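Local coordinates for histidine--tRNA ligase (Staphylococcus aureus, PDB 1QE0) that catalyses the ATP-dependent attachment of L-histidine to tRNA(His), releasing AMP and diphosphate, as a homodimeric class II aminoacyl-tRNA synthetase, at the interface of chains A and B. Sequence-based numbering; all coordinates share one arbitrary frame. Chains: chain A/B, Histidine--tRNA ligase.

Contact 1: the interface of chains A and B. Residues chain A 330, 353, 357-360, 363, 378; chain B 32-34, 103, 142.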
# COMPACT_ATOMS: atom_id res chain seq x y z
N LEU A 330 -6.51 22.27 0.24
CA LEU A 330 -7.83 22.33 0.85
C LEU A 330 -8.71 23.10 -0.13
O LEU A 330 -8.27 24.10 -0.70
CB LEU A 330 -7.74 23.13 2.15
CG LEU A 330 -8.66 22.81 3.31
CD1 LEU A 330 -8.46 21.37 3.75
CD2 LEU A 330 -8.33 23.71 4.47
N ARG A 353 -17.84 18.42 4.26
CA ARG A 353 -17.10 17.17 4.36
C ARG A 353 -17.92 15.94 3.99
O ARG A 353 -17.41 14.98 3.43
CB ARG A 353 -16.51 17.03 5.75
CG ARG A 353 -15.59 18.15 6.05
CD ARG A 353 -14.90 18.01 7.41
NE ARG A 353 -13.73 18.88 7.51
CZ ARG A 353 -13.27 19.43 8.62
NH1 ARG A 353 -13.88 19.19 9.75
NH2 ARG A 353 -12.21 20.22 8.61
N ILE A 357 -16.04 17.66 -0.30
CA ILE A 357 -15.36 18.95 -0.40
C ILE A 357 -14.31 18.95 0.70
O ILE A 357 -14.60 18.53 1.79
CB ILE A 357 -16.32 20.13 -0.13
CG1 ILE A 357 -17.19 20.37 -1.35
CG2 ILE A 357 -15.52 21.41 0.17
CD1 ILE A 357 -18.60 19.98 -1.17
N LYS A 358 -13.09 19.38 0.41
CA LYS A 358 -12.07 19.41 1.46
C LYS A 358 -12.17 20.78 2.08
O LYS A 358 -11.84 21.75 1.42
CB LYS A 358 -10.67 19.24 0.90
CG LYS A 358 -10.41 17.91 0.34
CD LYS A 358 -10.22 17.99 -1.12
CE LYS A 358 -8.83 18.41 -1.49
NZ LYS A 358 -8.63 18.53 -2.99
N ALA A 359 -12.59 20.86 3.34
CA ALA A 359 -12.75 22.15 3.99
C ALA A 359 -12.14 22.14 5.36
O ALA A 359 -11.78 21.08 5.88
CB ALA A 359 -14.23 22.52 4.07
N ASP A 360 -11.93 23.32 5.93
CA ASP A 360 -11.39 23.41 7.27
C ASP A 360 -11.64 24.79 7.74
O ASP A 360 -11.83 25.68 6.94
CB ASP A 360 -9.93 23.07 7.35
CG ASP A 360 -9.59 22.33 8.62
OD1 ASP A 360 -8.40 22.06 8.90
OD2 ASP A 360 -10.54 22.02 9.37
N TYR A 363 -9.66 26.71 14.38
CA TYR A 363 -9.75 26.37 15.78
C TYR A 363 -8.73 27.39 16.31
O TYR A 363 -8.46 28.36 15.61
CB TYR A 363 -9.33 24.92 15.92
CG TYR A 363 -10.27 24.04 15.10
CD1 TYR A 363 -11.61 23.95 15.43
CD2 TYR A 363 -9.83 23.37 13.96
CE1 TYR A 363 -12.50 23.21 14.66
CE2 TYR A 363 -10.72 22.63 13.18
CZ TYR A 363 -12.05 22.56 13.54
OH TYR A 363 -12.96 21.90 12.77
N LEU A 378 -2.63 26.21 4.45
CA LEU A 378 -3.28 24.95 4.10
C LEU A 378 -3.51 24.79 2.59
O LEU A 378 -3.97 23.75 2.14
CB LEU A 378 -4.64 24.91 4.78
CG LEU A 378 -4.69 24.39 6.21
CD1 LEU A 378 -3.42 24.60 6.94
CD2 LEU A 378 -5.82 25.08 6.90
N PHE B 32 -11.04 15.37 3.30
CA PHE B 32 -12.11 16.31 3.58
C PHE B 32 -11.89 16.96 4.93
O PHE B 32 -12.17 18.12 5.08
CB PHE B 32 -13.43 15.56 3.59
CG PHE B 32 -13.65 14.70 2.38
CD1 PHE B 32 -14.58 13.68 2.40
CD2 PHE B 32 -12.92 14.89 1.21
CE1 PHE B 32 -14.76 12.87 1.30
CE2 PHE B 32 -13.10 14.07 0.10
CZ PHE B 32 -14.02 13.07 0.16
N TYR B 33 -11.37 16.19 5.88
CA TYR B 33 -11.13 16.67 7.24
C TYR B 33 -9.80 17.34 7.40
O TYR B 33 -9.51 17.95 8.41
CB TYR B 33 -11.24 15.52 8.23
CG TYR B 33 -12.65 15.03 8.40
CD1 TYR B 33 -13.45 15.53 9.40
CD2 TYR B 33 -13.24 14.18 7.47
CE1 TYR B 33 -14.78 15.24 9.46
CE2 TYR B 33 -14.58 13.87 7.53
CZ TYR B 33 -15.35 14.42 8.53
OH TYR B 33 -16.71 14.23 8.57
N ASN B 34 -8.94 17.12 6.43
CA ASN B 34 -7.63 17.73 6.46
C ASN B 34 -6.64 17.12 7.41
O ASN B 34 -5.84 17.85 8.01
CB ASN B 34 -7.75 19.23 6.72
CG ASN B 34 -6.53 19.99 6.27
OD1 ASN B 34 -5.85 19.56 5.34
ND2 ASN B 34 -6.20 21.09 6.96
N LYS B 103 -3.00 17.99 12.79
CA LYS B 103 -4.01 16.97 12.48
C LYS B 103 -3.34 15.87 11.66
O LYS B 103 -3.16 16.02 10.46
CB LYS B 103 -5.18 17.58 11.68
CG LYS B 103 -6.03 18.53 12.51
CD LYS B 103 -6.89 19.45 11.67
CE LYS B 103 -8.26 18.88 11.40
NZ LYS B 103 -9.18 19.87 10.79
N GLU B 142 -15.53 17.87 15.74
CA GLU B 142 -14.99 17.45 14.45
C GLU B 142 -14.50 16.01 14.51
O GLU B 142 -14.78 15.28 13.59
CB GLU B 142 -13.84 18.35 14.01
CG GLU B 142 -13.09 17.83 12.80
CD GLU B 142 -11.85 18.63 12.49
OE1 GLU B 142 -10.75 18.22 12.91
OE2 GLU B 142 -11.98 19.67 11.81

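Contact 2: the interface of chains A and B. Residues chain A 99-101, 103, 133-134, 136, 138-139, 142; chain B 353, 360, 363-364, 366, 374.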
# COMPACT_ATOMS: atom_id res chain seq x y z
N ASN A 99 -7.00 -21.57 -10.98
CA ASN A 99 -6.48 -20.40 -11.69
C ASN A 99 -4.96 -20.32 -11.59
O ASN A 99 -4.41 -20.07 -10.52
CB ASN A 99 -7.13 -19.14 -11.11
CG ASN A 99 -6.53 -17.84 -11.66
OD1 ASN A 99 -5.71 -17.84 -12.58
ND2 ASN A 99 -6.94 -16.71 -11.11
N GLN A 100 -4.27 -20.54 -12.71
CA GLN A 100 -2.83 -20.49 -12.76
C GLN A 100 -2.41 -19.76 -14.05
O GLN A 100 -3.17 -19.73 -15.01
CB GLN A 100 -2.27 -21.91 -12.78
CG GLN A 100 -2.60 -22.76 -11.58
CD GLN A 100 -1.77 -22.49 -10.34
OE1 GLN A 100 -0.56 -22.24 -10.39
NE2 GLN A 100 -2.41 -22.60 -9.19
N PRO A 101 -1.21 -19.15 -14.08
CA PRO A 101 -0.22 -19.10 -12.99
C PRO A 101 -0.69 -18.22 -11.85
O PRO A 101 -1.59 -17.40 -12.00
CB PRO A 101 1.01 -18.52 -13.68
CG PRO A 101 0.44 -17.61 -14.72
CD PRO A 101 -0.71 -18.43 -15.27
N LYS A 103 -0.43 -15.24 -10.06
CA LYS A 103 0.16 -13.94 -10.29
C LYS A 103 -0.13 -13.06 -9.08
O LYS A 103 -1.22 -12.51 -8.98
CB LYS A 103 -0.51 -13.37 -11.52
CG LYS A 103 -0.15 -14.14 -12.79
CD LYS A 103 -1.01 -13.75 -13.97
CE LYS A 103 -0.45 -12.60 -14.74
NZ LYS A 103 -1.20 -12.52 -16.02
N GLY A 133 4.07 -21.06 -11.43
CA GLY A 133 3.32 -22.09 -12.10
C GLY A 133 3.12 -21.98 -13.60
O GLY A 133 2.09 -22.45 -14.09
N ALA A 134 4.06 -21.42 -14.35
CA ALA A 134 3.89 -21.34 -15.80
C ALA A 134 5.14 -20.94 -16.53
O ALA A 134 5.21 -19.82 -17.04
CB ALA A 134 2.77 -20.38 -16.15
N ASN A 136 7.19 -20.01 -19.23
CA ASN A 136 6.77 -19.73 -20.58
C ASN A 136 7.27 -18.36 -21.00
O ASN A 136 7.04 -17.36 -20.32
CB ASN A 136 5.23 -19.79 -20.60
CG ASN A 136 4.61 -19.30 -21.90
OD1 ASN A 136 5.28 -18.78 -22.77
ND2 ASN A 136 3.31 -19.43 -22.00
N SER A 138 6.30 -16.18 -23.00
CA SER A 138 5.31 -15.13 -23.02
C SER A 138 5.05 -14.59 -21.63
O SER A 138 4.62 -13.45 -21.50
CB SER A 138 4.02 -15.63 -23.63
OG SER A 138 3.53 -16.72 -22.88
N VAL A 139 5.30 -15.38 -20.59
CA VAL A 139 5.09 -14.91 -19.20
C VAL A 139 6.20 -13.94 -18.83
O VAL A 139 5.97 -12.88 -18.26
CB VAL A 139 5.12 -16.04 -18.15
CG1 VAL A 139 4.77 -15.48 -16.80
CG2 VAL A 139 4.16 -17.13 -18.52
N GLU A 142 5.74 -10.75 -20.30
CA GLU A 142 4.74 -9.99 -19.55
C GLU A 142 5.32 -9.28 -18.33
O GLU A 142 4.95 -8.12 -18.07
CB GLU A 142 3.58 -10.86 -19.09
CG GLU A 142 2.59 -10.12 -18.22
CD GLU A 142 1.59 -11.05 -17.58
OE1 GLU A 142 1.87 -11.51 -16.45
OE2 GLU A 142 0.53 -11.32 -18.20
N ARG B 353 -3.13 -3.27 -21.91
CA ARG B 353 -2.66 -2.88 -20.59
C ARG B 353 -2.10 -1.45 -20.55
O ARG B 353 -2.26 -0.71 -19.56
CB ARG B 353 -1.64 -3.90 -20.11
CG ARG B 353 -2.26 -5.28 -20.05
CD ARG B 353 -1.33 -6.26 -19.44
NE ARG B 353 -1.99 -7.48 -19.06
CZ ARG B 353 -1.39 -8.65 -19.05
NH1 ARG B 353 -0.13 -8.77 -19.41
NH2 ARG B 353 -2.06 -9.72 -18.68
N ASP B 360 -6.01 -10.39 -19.87
CA ASP B 360 -5.12 -11.50 -19.55
C ASP B 360 -5.33 -12.57 -20.60
O ASP B 360 -6.38 -12.59 -21.25
CB ASP B 360 -5.37 -12.05 -18.16
CG ASP B 360 -4.09 -12.42 -17.47
OD1 ASP B 360 -4.12 -12.89 -16.32
OD2 ASP B 360 -3.01 -12.23 -18.07
N TYR B 363 -1.46 -18.61 -20.27
CA TYR B 363 -0.11 -19.15 -20.18
C TYR B 363 -0.49 -20.61 -19.97
O TYR B 363 -1.62 -20.96 -20.29
CB TYR B 363 0.60 -18.51 -19.00
CG TYR B 363 0.63 -17.00 -19.22
CD1 TYR B 363 1.27 -16.47 -20.33
CD2 TYR B 363 -0.05 -16.12 -18.39
CE1 TYR B 363 1.23 -15.12 -20.62
CE2 TYR B 363 -0.09 -14.75 -18.67
CZ TYR B 363 0.55 -14.27 -19.79
OH TYR B 363 0.51 -12.94 -20.14
N LEU B 364 0.37 -21.50 -19.52
CA LEU B 364 -0.13 -22.90 -19.33
C LEU B 364 -0.69 -23.67 -20.57
O LEU B 364 -1.07 -24.82 -20.46
CB LEU B 364 -1.21 -22.94 -18.24
CG LEU B 364 -0.87 -23.49 -16.87
CD1 LEU B 364 0.16 -22.64 -16.20
CD2 LEU B 364 -2.15 -23.51 -16.03
N ARG B 366 -3.59 -24.26 -22.77
CA ARG B 366 -4.67 -25.22 -22.62
C ARG B 366 -5.77 -25.21 -23.68
O ARG B 366 -5.85 -24.32 -24.53
CB ARG B 366 -5.26 -25.18 -21.20
CG ARG B 366 -5.50 -23.83 -20.60
CD ARG B 366 -5.62 -23.94 -19.08
NE ARG B 366 -5.57 -22.60 -18.50
CZ ARG B 366 -5.39 -22.30 -17.21
NH1 ARG B 366 -5.35 -21.03 -16.86
NH2 ARG B 366 -5.32 -23.25 -16.28
N GLN B 374 -10.97 -20.51 -17.50
CA GLN B 374 -10.12 -19.52 -16.85
C GLN B 374 -10.73 -18.12 -17.02
O GLN B 374 -10.76 -17.31 -16.08
CB GLN B 374 -8.71 -19.55 -17.45
CG GLN B 374 -7.76 -18.51 -16.88
CD GLN B 374 -7.15 -18.89 -15.53
OE1 GLN B 374 -7.43 -19.94 -14.96
NE2 GLN B 374 -6.27 -18.03 -15.04

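Contact 3: the interface of chains A and B. Residues chain A 40-44; chain B 5, 42, 109, 111, 123.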
# COMPACT_ATOMS: atom_id res chain seq x y z
N THR A 40 1.65 -10.47 3.80
CA THR A 40 2.25 -11.44 4.70
C THR A 40 2.56 -10.72 6.02
O THR A 40 2.60 -9.49 6.06
CB THR A 40 3.54 -11.89 3.97
OG1 THR A 40 3.21 -12.93 3.06
CG2 THR A 40 4.70 -12.25 4.90
N PRO A 41 2.72 -11.45 7.12
CA PRO A 41 3.04 -10.83 8.42
C PRO A 41 4.41 -10.14 8.38
O PRO A 41 5.26 -10.46 7.54
CB PRO A 41 3.06 -12.02 9.37
CG PRO A 41 2.05 -12.92 8.74
CD PRO A 41 2.39 -12.87 7.29
N ILE A 42 4.64 -9.23 9.30
CA ILE A 42 5.92 -8.54 9.33
C ILE A 42 7.04 -9.50 9.70
O ILE A 42 8.18 -9.29 9.34
CB ILE A 42 5.89 -7.34 10.31
CG1 ILE A 42 5.06 -6.21 9.70
CG2 ILE A 42 7.29 -6.85 10.63
CD1 ILE A 42 5.77 -5.46 8.60
N PHE A 43 6.71 -10.55 10.44
CA PHE A 43 7.72 -11.52 10.79
C PHE A 43 7.26 -12.90 10.40
O PHE A 43 6.08 -13.17 10.22
CB PHE A 43 8.12 -11.46 12.28
CG PHE A 43 6.97 -11.55 13.25
CD1 PHE A 43 6.48 -10.42 13.88
CD2 PHE A 43 6.36 -12.78 13.51
CE1 PHE A 43 5.41 -10.51 14.75
CE2 PHE A 43 5.29 -12.88 14.37
CZ PHE A 43 4.81 -11.76 14.99
N GLU A 44 8.25 -13.76 10.20
CA GLU A 44 8.03 -15.13 9.83
C GLU A 44 8.91 -15.97 10.74
O GLU A 44 9.73 -15.43 11.50
CB GLU A 44 8.49 -15.33 8.38
CG GLU A 44 7.64 -14.64 7.37
CD GLU A 44 6.33 -15.35 7.13
OE1 GLU A 44 6.13 -16.51 7.57
OE2 GLU A 44 5.50 -14.72 6.46
N PRO B 5 3.63 -17.55 11.68
CA PRO B 5 3.79 -17.46 13.14
C PRO B 5 2.43 -17.53 13.84
O PRO B 5 1.44 -17.08 13.28
CB PRO B 5 4.42 -16.08 13.31
CG PRO B 5 5.20 -15.93 12.06
CD PRO B 5 4.21 -16.38 11.02
N ILE B 42 8.16 0.37 12.17
CA ILE B 42 7.44 -0.73 12.79
C ILE B 42 7.87 -0.85 14.26
O ILE B 42 7.08 -1.21 15.13
CB ILE B 42 7.68 -2.04 11.98
CG1 ILE B 42 6.93 -1.96 10.65
CG2 ILE B 42 7.26 -3.25 12.80
CD1 ILE B 42 5.46 -2.15 10.78
N PRO B 109 0.13 -2.04 10.70
CA PRO B 109 0.14 -3.14 11.66
C PRO B 109 0.68 -2.76 13.01
O PRO B 109 1.70 -2.06 13.10
CB PRO B 109 1.05 -4.17 10.97
CG PRO B 109 1.99 -3.37 10.34
CD PRO B 109 1.14 -2.31 9.67
N PHE B 111 1.53 -4.60 16.99
CA PHE B 111 1.94 -5.89 17.54
C PHE B 111 1.80 -6.07 19.04
O PHE B 111 2.58 -5.50 19.80
CB PHE B 111 3.41 -6.09 17.17
CG PHE B 111 3.66 -5.99 15.72
CD1 PHE B 111 3.83 -7.13 14.96
CD2 PHE B 111 3.63 -4.77 15.10
CE1 PHE B 111 3.95 -7.04 13.60
CE2 PHE B 111 3.76 -4.67 13.75
CZ PHE B 111 3.92 -5.80 12.99
N GLN B 123 -0.49 -9.69 15.33
CA GLN B 123 -0.29 -8.58 14.39
C GLN B 123 -1.67 -8.16 13.95
O GLN B 123 -2.43 -8.98 13.42
CB GLN B 123 0.52 -8.98 13.14
CG GLN B 123 0.73 -7.79 12.19
CD GLN B 123 1.69 -8.04 11.01
OE1 GLN B 123 2.75 -8.64 11.16
NE2 GLN B 123 1.35 -7.50 9.85

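Contact 1: the interface of chains A and B
A:Arg353 leaves the end of helix 338-353 with CG anti to its carbonyl carbon (chi1 -60°) and runs extended to NE, which carries its guanidinium across to chain B, while B:Glu142, with CG anti to the backbone N (chi1 171°), rises to meet it. On the way the arginine CD lies over one face of the B:Tyr33 ring, 3.6 Å from the ring centroid and offset toward the rim. A:Arg353 NE then donates to the backbone carbonyl B:Phe32 O at 3.0 Å, from above the carbonyl plane; the same oxygen takes A:Ala359 N on a lone pair, so two donors cap the last turn of helix 13-33. At the tip, A:Arg353 NH1 forms a salt bridge with B:Glu142 OE2 at 2.8 Å, the two flat groups being steeply inclined. Within chain A, A:Arg353 NH2 donates to A:Ala359 O at 2.9 Å and to the A:Asp360 carboxylate. A:Asp360 meets B:Lys103 tip to tip, A:Asp360 OD2 lying 2.9 Å from B:Lys103 NZ. A:Asp360 OD1 accepts a nearly straight bond from B:Asn34 ND2 at 3.1 Å. B:Lys103 NZ also bridges to B:Glu142 OE2, and this alternation of charges may favour the ionised form of both acids. The patch fastens the anticodon-binding domain of one subunit to the catalytic domain of the other.

Contact 2: the interface of chains A and B
The B:Tyr363 side chain crosses that of A:Glu142 at about a right angle, with ring and carboxylate planes 88° apart, so the phenol OH comes down on OE2 from above the carboxylate plane, at 2.5 Å. Along its length the ring is wedged into chain A: A:Val139 CG2 packs on it, 3.5 Å from B:Tyr363 CD1, A:Pro101, which follows a cis peptide bond, lies against the CD2 side, and A:Asn136 ND2 and A:Ser138 OG stand at its edge in plane. A:Asn136 OD1 accepts from both OG and N of A:Ser138, which fixes this rim at the start of helix 137-153. B:Arg353 also crosses A:Glu142 nearly perpendicularly, its NH1 2.9 Å from OE2. A:Lys103, in contrast, points head-on at B:Asp360 and uses the syn lone pair of A:Glu142 OE2. Thus OE2 accepts from A:Lys103 NZ, B:Tyr363 OH and B:Arg353 NH1, which would favour an ionised carboxylate. Beyond the tyrosine, B:Leu364 spreads its two methyls over chain A, CD1 against A:Ala134 CB and CD2 3.6 Å from A:Gln100 CB. At the far margin the amides of B:Gln374 and A:Asn99 cross with planes 75° apart, and B:Gln374 NE2 donates to A:Asn99 OD1 at 2.5 Å from above its carbonyl plane.

Contact 3: the interface of chains A and B
The backbone is extended at A:Pro41, turns at A:Ile42 into a helical conformation and becomes extended again in strand 43-45, presenting the A:Ile42 amide to chain B. B:Gln123 reaches up to that amide with CG anti to its backbone N (chi1 -179°) and the chain extended beyond, so OE1 accepts from A:Ile42 N at 2.7 Å. The N-H points straight at the oxygen and lies in the carbonyl plane on a lone pair, which would limit the rotation of the glutamine amide. Beside this polar link the A:Ile42 side chain crosses B:Phe111 at about a right angle, its CG1 3.5 Å from CZ at the tip of the ring. The isoleucine ends tip to tip with its own counterpart, CD1 of A:Ile42 lying 4.0 Å from CD1 of B:Ile42. A:Phe43 takes the crowded first torsion, between the backbone N and the carbonyl carbon (chi1 54°), which sends its CE2 along B:Pro5 to within 3.5 Å of CB. A:Phe43 also meets B:Phe111 tip to tip, A:Phe43 CE1 lying 3.7 Å from B:Phe111 CD1. The site joins the segment leading into strand 43-45 of one subunit to strands 102-111 and 123-132 and the N-terminal segment of the other.

Contacts 1 and 2 sample two symmetry-related copies of one docking surface: residues 103, 142, 353, 360 and 363 occur in both with the chains exchanged, so the same charged cluster recurs on both sides of the dimer. Between the centres of their C-alpha atoms, contacts 1 and 2 are about 45 Å apart, contacts 1 and 3 about 33 Å, and contacts 2 and 3 about 30 Å. In contact 3 the meeting of the two copies of residue 42 places that pair close to the two-fold axis. Strand 102-111 supplies residues to all three. Contact 3 thus joins the catalytic domains centrally, while contacts 1 and 2 dock each anticodon-binding domain on the opposite subunit, which could couple their movements.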